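Dihydroxyacetone kinase (PDB 1UN8) phosphorylates dihydroxyacetone with ATP to give dihydroxyacetone phosphate, working as a homodimer that needs a divalent metal ion. Local coordinates at residues E62-H65 against V66-G70; N7-T10 against H11-S14. All coordinates share one frame; numbering follows the deposited sequence.

Contact 1: E62-H65 against V66-G70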
ATOM      1  N   GLU A  62      -3.598  -6.550  -8.269  1.00 16.14           N
ATOM      2  CA  GLU A  62      -4.757  -6.018  -7.572  1.00 15.74           C
ATOM      3  C   GLU A  62      -4.417  -4.627  -7.044  1.00 17.33           C
ATOM      4  O   GLU A  62      -3.263  -4.397  -6.616  1.00 15.28           O
ATOM      5  CB  GLU A  62      -5.090  -6.924  -6.395  1.00 14.97           C
ATOM      6  CG  GLU A  62      -5.496  -8.331  -6.791  1.00 18.29           C
ATOM      7  CD  GLU A  62      -4.331  -9.175  -7.273  1.00 20.29           C
ATOM      8  OE1 GLU A  62      -3.184  -8.806  -7.002  1.00 24.78           O
ATOM      9  OE2 GLU A  62      -4.564 -10.220  -7.929  1.00 25.29           O
ATOM     10  N   PRO A  63      -5.375  -3.695  -7.049  1.00 17.33           N
ATOM     11  CA  PRO A  63      -6.765  -3.897  -7.496  1.00 19.54           C
ATOM     12  C   PRO A  63      -7.083  -4.139  -8.980  1.00 21.27           C
ATOM     13  O   PRO A  63      -8.276  -4.338  -9.292  1.00 22.64           O
ATOM     14  CB  PRO A  63      -7.468  -2.607  -7.047  1.00 20.21           C
ATOM     15  CG  PRO A  63      -6.368  -1.587  -7.067  1.00 19.61           C
ATOM     16  CD  PRO A  63      -5.143  -2.318  -6.584  1.00 17.30           C
ATOM     17  N   ALA A  64      -6.103  -4.128  -9.875  1.00 20.37           N
ATOM     18  CA  ALA A  64      -6.403  -4.424 -11.280  1.00 19.44           C
ATOM     19  C   ALA A  64      -6.637  -5.916 -11.361  1.00 19.22           C
ATOM     20  O   ALA A  64      -5.911  -6.662 -10.724  1.00 21.24           O
ATOM     21  CB  ALA A  64      -5.231  -4.041 -12.162  1.00 19.43           C
ATOM     22  N   HIS A  65      -7.632  -6.365 -12.118  1.00 18.14           N
ATOM     23  CA  HIS A  65      -8.532  -5.490 -12.870  1.00 17.53           C
ATOM     24  C   HIS A  65      -9.920  -5.504 -12.266  1.00 17.77           C
ATOM     25  O   HIS A  65     -10.786  -4.710 -12.645  1.00 20.10           O
ATOM     26  CB  HIS A  65      -8.612  -5.935 -14.340  1.00 16.45           C
ATOM     27  CG  HIS A  65      -7.324  -5.765 -15.085  1.00 16.96           C
ATOM     28  ND1 HIS A  65      -7.002  -4.608 -15.755  1.00 13.56           N
ATOM     29  CD2 HIS A  65      -6.276  -6.607 -15.259  1.00 14.32           C
ATOM     30  CE1 HIS A  65      -5.810  -4.744 -16.316  1.00 18.93           C
ATOM     31  NE2 HIS A  65      -5.348  -5.950 -16.028  1.00 16.82           N
ATOM     32  N   VAL A  66     -10.131  -6.415 -11.320  1.00 18.16           N
ATOM     33  CA  VAL A  66     -11.420  -6.540 -10.642  1.00 17.42           C
ATOM     34  C   VAL A  66     -11.869  -5.217  -9.999  1.00 18.13           C
ATOM     35  O   VAL A  66     -13.054  -4.926  -9.935  1.00 20.90           O
ATOM     36  CB  VAL A  66     -11.351  -7.634  -9.564  1.00 17.27           C
ATOM     37  CG1 VAL A  66     -12.590  -7.622  -8.731  1.00 12.64           C
ATOM     38  CG2 VAL A  66     -11.104  -9.013 -10.184  1.00 16.33           C
ATOM     39  N   GLY A  67     -10.912  -4.422  -9.525  1.00 19.98           N
ATOM     40  CA  GLY A  67     -11.187  -3.144  -8.888  1.00 17.69           C
ATOM     41  C   GLY A  67     -11.669  -2.084  -9.862  1.00 19.24           C
ATOM     42  O   GLY A  67     -12.110  -0.988  -9.461  1.00 20.88           O
ATOM     43  N   PHE A  68     -11.598  -2.389 -11.150  1.00 16.63           N
ATOM     44  CA  PHE A  68     -12.112  -1.457 -12.144  1.00 18.25           C
ATOM     45  C   PHE A  68     -13.274  -2.014 -12.944  1.00 15.33           C
ATOM     46  O   PHE A  68     -13.496  -1.650 -14.096  1.00 18.61           O
ATOM     47  CB  PHE A  68     -10.971  -0.883 -12.976  1.00 12.86           C
ATOM     48  CG  PHE A  68      -9.863  -0.390 -12.124  1.00 16.87           C
ATOM     49  CD1 PHE A  68      -8.697  -1.144 -11.976  1.00 17.61           C
ATOM     50  CD2 PHE A  68      -9.978   0.818 -11.450  1.00 11.90           C
ATOM     51  CE1 PHE A  68      -7.651  -0.712 -11.182  1.00 16.33           C
ATOM     52  CE2 PHE A  68      -8.952   1.255 -10.660  1.00 22.13           C
ATOM     53  CZ  PHE A  68      -7.753   0.469 -10.526  1.00 16.77           C
ATOM     54  N   ILE A  69     -14.011  -2.912 -12.308  1.00 15.99           N
ATOM     55  CA  ILE A  69     -15.214  -3.489 -12.901  1.00 17.35           C
ATOM     56  C   ILE A  69     -16.385  -2.651 -12.368  1.00 16.36           C
ATOM     57  O   ILE A  69     -16.453  -2.362 -11.170  1.00 18.07           O
ATOM     58  CB  ILE A  69     -15.387  -4.965 -12.466  1.00 16.75           C
ATOM     59  CG1 ILE A  69     -14.407  -5.868 -13.202  1.00 12.14           C
ATOM     60  CG2 ILE A  69     -16.838  -5.434 -12.679  1.00 14.53           C
ATOM     61  CD1 ILE A  69     -14.371  -7.263 -12.633  1.00 14.53           C
ATOM     62  N   GLY A  70     -17.292  -2.264 -13.255  1.00 16.68           N
ATOM     63  CA  GLY A  70     -18.461  -1.485 -12.875  1.00 18.25           C
ATOM     64  C   GLY A  70     -18.864  -0.426 -13.885  1.00 20.04           C
ATOM     65  O   GLY A  70     -18.132  -0.151 -14.864  1.00 15.99           O
TER
HETATM   66  O   HOH W   1      -8.084  -7.934  -9.532  1.00 59.06           O
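P63 and G67 are joined by the shorter of two backbone hydrogen bonds that curl this loop back on itself: G67 N donates to P63 O at 2.6 Å with an N-H...O angle of 146°. One step on, F68 N reaches H65 O at 2.9 Å and closes a type I turn through V66 and G67. The bend is unusual in holding two cis peptides, one before P63 and one before H65. Water 1 adds a bridge across it, accepting from V66 N at 3.1 Å and donating weakly to A64 O.

The loop follows strand 52-59, an inner strand of a six-stranded mixed sheet in the DhaK domain, directly after the substrate-binding residues G58 to H61, and leads on toward strand 76-80. H65 ties it to that site, consistent with a second-shell role: its NE2 is hydrogen-bonded to K109 NZ, of a lysine that also binds substrate, while its ND1 pairs with H159 NE2. With both ring nitrogens engaged, the rotation of the imidazole is fixed, and the A64 methyl lies 3.9 Å above the ring plane, over its centre.

Apolar contact is carried by the F68 ring. Its CG stands opposite the carbonyl carbon (chi1 -49°), which brings the ring back against P63 and A64; CE1 comes 3.9 Å from A64 CA, which sits at the ring edge, and 4.2 Å from A64 CB. CZ ends 4.3 Å from P63 CG. The pyrrolidine of P63 also packs on V266 of the second subunit, whereas V66 is turned to V41, C79 and A20.

Contact 2: N7-T10 against H11-S14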
ATOM      1  N   ASN A   7      -3.093 -19.118   2.065  1.00 51.71           N
ATOM      2  CA  ASN A   7      -3.465 -20.411   2.626  1.00 51.68           C
ATOM      3  C   ASN A   7      -3.053 -21.512   1.658  1.00 52.44           C
ATOM      4  O   ASN A   7      -1.894 -21.923   1.652  1.00 53.63           O
ATOM      5  CB  ASN A   7      -4.971 -20.439   2.856  1.00 52.68           C
ATOM      6  CG  ASN A   7      -5.418 -21.634   3.668  1.00 52.67           C
ATOM      7  OD1 ASN A   7      -4.616 -22.486   4.046  1.00 52.48           O
ATOM      8  ND2 ASN A   7      -6.712 -21.703   3.941  1.00 52.79           N
ATOM      9  N   GLN A   8      -3.997 -21.992   0.849  1.00 53.46           N
ATOM     10  CA  GLN A   8      -3.692 -23.023  -0.152  1.00 54.14           C
ATOM     11  C   GLN A   8      -3.184 -22.320  -1.416  1.00 52.38           C
ATOM     12  O   GLN A   8      -3.848 -21.427  -1.945  1.00 52.40           O
ATOM     13  CB  GLN A   8      -4.945 -23.841  -0.497  1.00 57.54           C
ATOM     14  CG  GLN A   8      -5.477 -24.686   0.648  1.00 63.91           C
ATOM     15  CD  GLN A   8      -4.411 -25.619   1.222  1.00 68.43           C
ATOM     16  OE1 GLN A   8      -3.927 -26.533   0.537  1.00 70.66           O
ATOM     17  NE2 GLN A   8      -4.033 -25.387   2.486  1.00 69.11           N
ATOM     18  N   ARG A   9      -2.013 -22.705  -1.906  1.00 50.61           N
ATOM     19  CA  ARG A   9      -1.492 -22.065  -3.104  1.00 49.84           C
ATOM     20  C   ARG A   9      -2.484 -22.115  -4.259  1.00 49.91           C
ATOM     21  O   ARG A   9      -2.703 -21.106  -4.931  1.00 49.87           O
ATOM     22  CB  ARG A   9      -0.176 -22.708  -3.552  1.00 48.67           C
ATOM     23  CG  ARG A   9       0.388 -22.103  -4.840  1.00 45.80           C
ATOM     24  CD  ARG A   9       0.697 -20.622  -4.665  1.00 45.07           C
ATOM     25  NE  ARG A   9       1.194 -20.000  -5.890  1.00 46.48           N
ATOM     26  CZ  ARG A   9       0.422 -19.632  -6.909  1.00 47.06           C
ATOM     27  NH1 ARG A   9      -0.886 -19.818  -6.849  1.00 47.40           N
ATOM     28  NH2 ARG A   9       0.955 -19.082  -7.995  1.00 47.44           N
ATOM     29  N   THR A  10      -3.089 -23.280  -4.485  1.00 50.35           N
ATOM     30  CA  THR A  10      -4.033 -23.433  -5.586  1.00 51.22           C
ATOM     31  C   THR A  10      -5.303 -22.597  -5.458  1.00 51.11           C
ATOM     32  O   THR A  10      -5.976 -22.358  -6.461  1.00 52.35           O
ATOM     33  CB  THR A  10      -4.441 -24.929  -5.825  1.00 52.23           C
ATOM     34  OG1 THR A  10      -5.171 -25.430  -4.699  1.00 54.39           O
ATOM     35  CG2 THR A  10      -3.205 -25.791  -6.043  1.00 52.65           C
ATOM     36  N   HIS A  11      -5.630 -22.137  -4.251  1.00 50.44           N
ATOM     37  CA  HIS A  11      -6.835 -21.315  -4.052  1.00 48.85           C
ATOM     38  C   HIS A  11      -6.520 -19.822  -3.941  1.00 46.66           C
ATOM     39  O   HIS A  11      -7.429 -18.995  -3.788  1.00 45.52           O
ATOM     40  CB  HIS A  11      -7.581 -21.762  -2.790  1.00 52.07           C
ATOM     41  CG  HIS A  11      -8.134 -23.154  -2.873  1.00 56.90           C
ATOM     42  ND1 HIS A  11      -8.727 -23.786  -1.799  1.00 59.39           N
ATOM     43  CD2 HIS A  11      -8.188 -24.035  -3.902  1.00 57.56           C
ATOM     44  CE1 HIS A  11      -9.119 -24.995  -2.163  1.00 58.72           C
ATOM     45  NE2 HIS A  11      -8.804 -25.169  -3.434  1.00 57.78           N
ATOM     46  N   LEU A  12      -5.232 -19.495  -4.026  1.00 45.10           N
ATOM     47  CA  LEU A  12      -4.728 -18.126  -3.903  1.00 44.55           C
ATOM     48  C   LEU A  12      -5.569 -17.086  -4.635  1.00 45.04           C
ATOM     49  O   LEU A  12      -6.185 -16.214  -4.000  1.00 44.74           O
ATOM     50  CB  LEU A  12      -3.275 -18.078  -4.411  1.00 46.09           C
ATOM     51  CG  LEU A  12      -2.268 -16.925  -4.206  1.00 45.10           C
ATOM     52  CD1 LEU A  12      -2.962 -15.574  -4.159  1.00 44.55           C
ATOM     53  CD2 LEU A  12      -1.486 -17.160  -2.944  1.00 44.89           C
ATOM     54  N   VAL A  13      -5.586 -17.161  -5.964  1.00 44.56           N
ATOM     55  CA  VAL A  13      -6.343 -16.199  -6.754  1.00 45.13           C
ATOM     56  C   VAL A  13      -7.819 -16.184  -6.382  1.00 45.24           C
ATOM     57  O   VAL A  13      -8.424 -15.114  -6.268  1.00 45.44           O
ATOM     58  CB  VAL A  13      -6.211 -16.483  -8.256  1.00 46.82           C
ATOM     59  CG1 VAL A  13      -7.173 -15.596  -9.037  1.00 45.89           C
ATOM     60  CG2 VAL A  13      -4.777 -16.236  -8.701  1.00 46.16           C
ATOM     61  N   SER A  14      -8.401 -17.366  -6.191  1.00 44.67           N
ATOM     62  CA  SER A  14      -9.805 -17.435  -5.819  1.00 44.58           C
ATOM     63  C   SER A  14     -10.047 -16.717  -4.494  1.00 45.32           C
ATOM     64  O   SER A  14     -11.029 -15.981  -4.343  1.00 46.63           O
ATOM     65  CB  SER A  14     -10.259 -18.881  -5.687  1.00 46.07           C
ATOM     66  OG  SER A  14     -11.630 -18.923  -5.327  1.00 43.26           O
TER
HETATM   67  O   HOH W   2      -4.377 -19.380  -7.199  1.00 47.36           O
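R9 sends CG away from its own backbone N (chi1 178°) and then bends at chi2 (61°), so that the guanidinium doubles back and NH1 comes 3.8 Å from L12 CB. In H11 the opposite choice, CG beside the backbone N (chi1 -65°), lays the ring alongside both T10 and Q8. Q8 CB is 4.0 Å from H11 ND1, and, on the same side of the ring, T10 OG1 lies 3.4 Å from H11 CD2. Q8, T10 and H11 are all at the surface.

The backbone supplies the order. H11 N donates to Q8 O at 3.0 Å and L12 N to R9 O at 3.1 Å, closing two overlapping type I turns that wind the chain into helix 12-22. R9 O is also close to L12 CB, and water 2, which accepts from V13 N at 2.8 Å, may donate weakly to R9 O. The same water lies in plane at the edge of the R9 guanidinium, whose charge is met by a salt bridge from NH1 to D81.

Before the helix, Q8 NE2 makes a weak bond to N7 OD1, which also binds N232 of the second subunit. Further along, S14 OG is hydrogen-bonded to R31 on strand 29-32, and L12 packs on F6 and on I271 of the second subunit, the latter on helix 266-277.

How the contacts relate
Helix 12-22 connects the two contacts: contact 2 forms its entry, while V16 and A20 farther along it meet E62 and V66 of contact 1. The centres are 19 Å apart and the nearest atoms about 6 Å, without touching. Contact 1 lies closer to the substrate-binding residues, the H65 side chain being about 3 Å from that of K109. In contact 2 the L12 side chain is about 7 Å from the side chain of the substrate-binding S59, and that of R9 about 11 Å from that of the active-site H220. Both contacts also reach helix 266-277 of the second subunit, 62-65 through V266 and A267 of that subunit and 11-14 through its I271, placing this side of the substrate domain at the dimer interface.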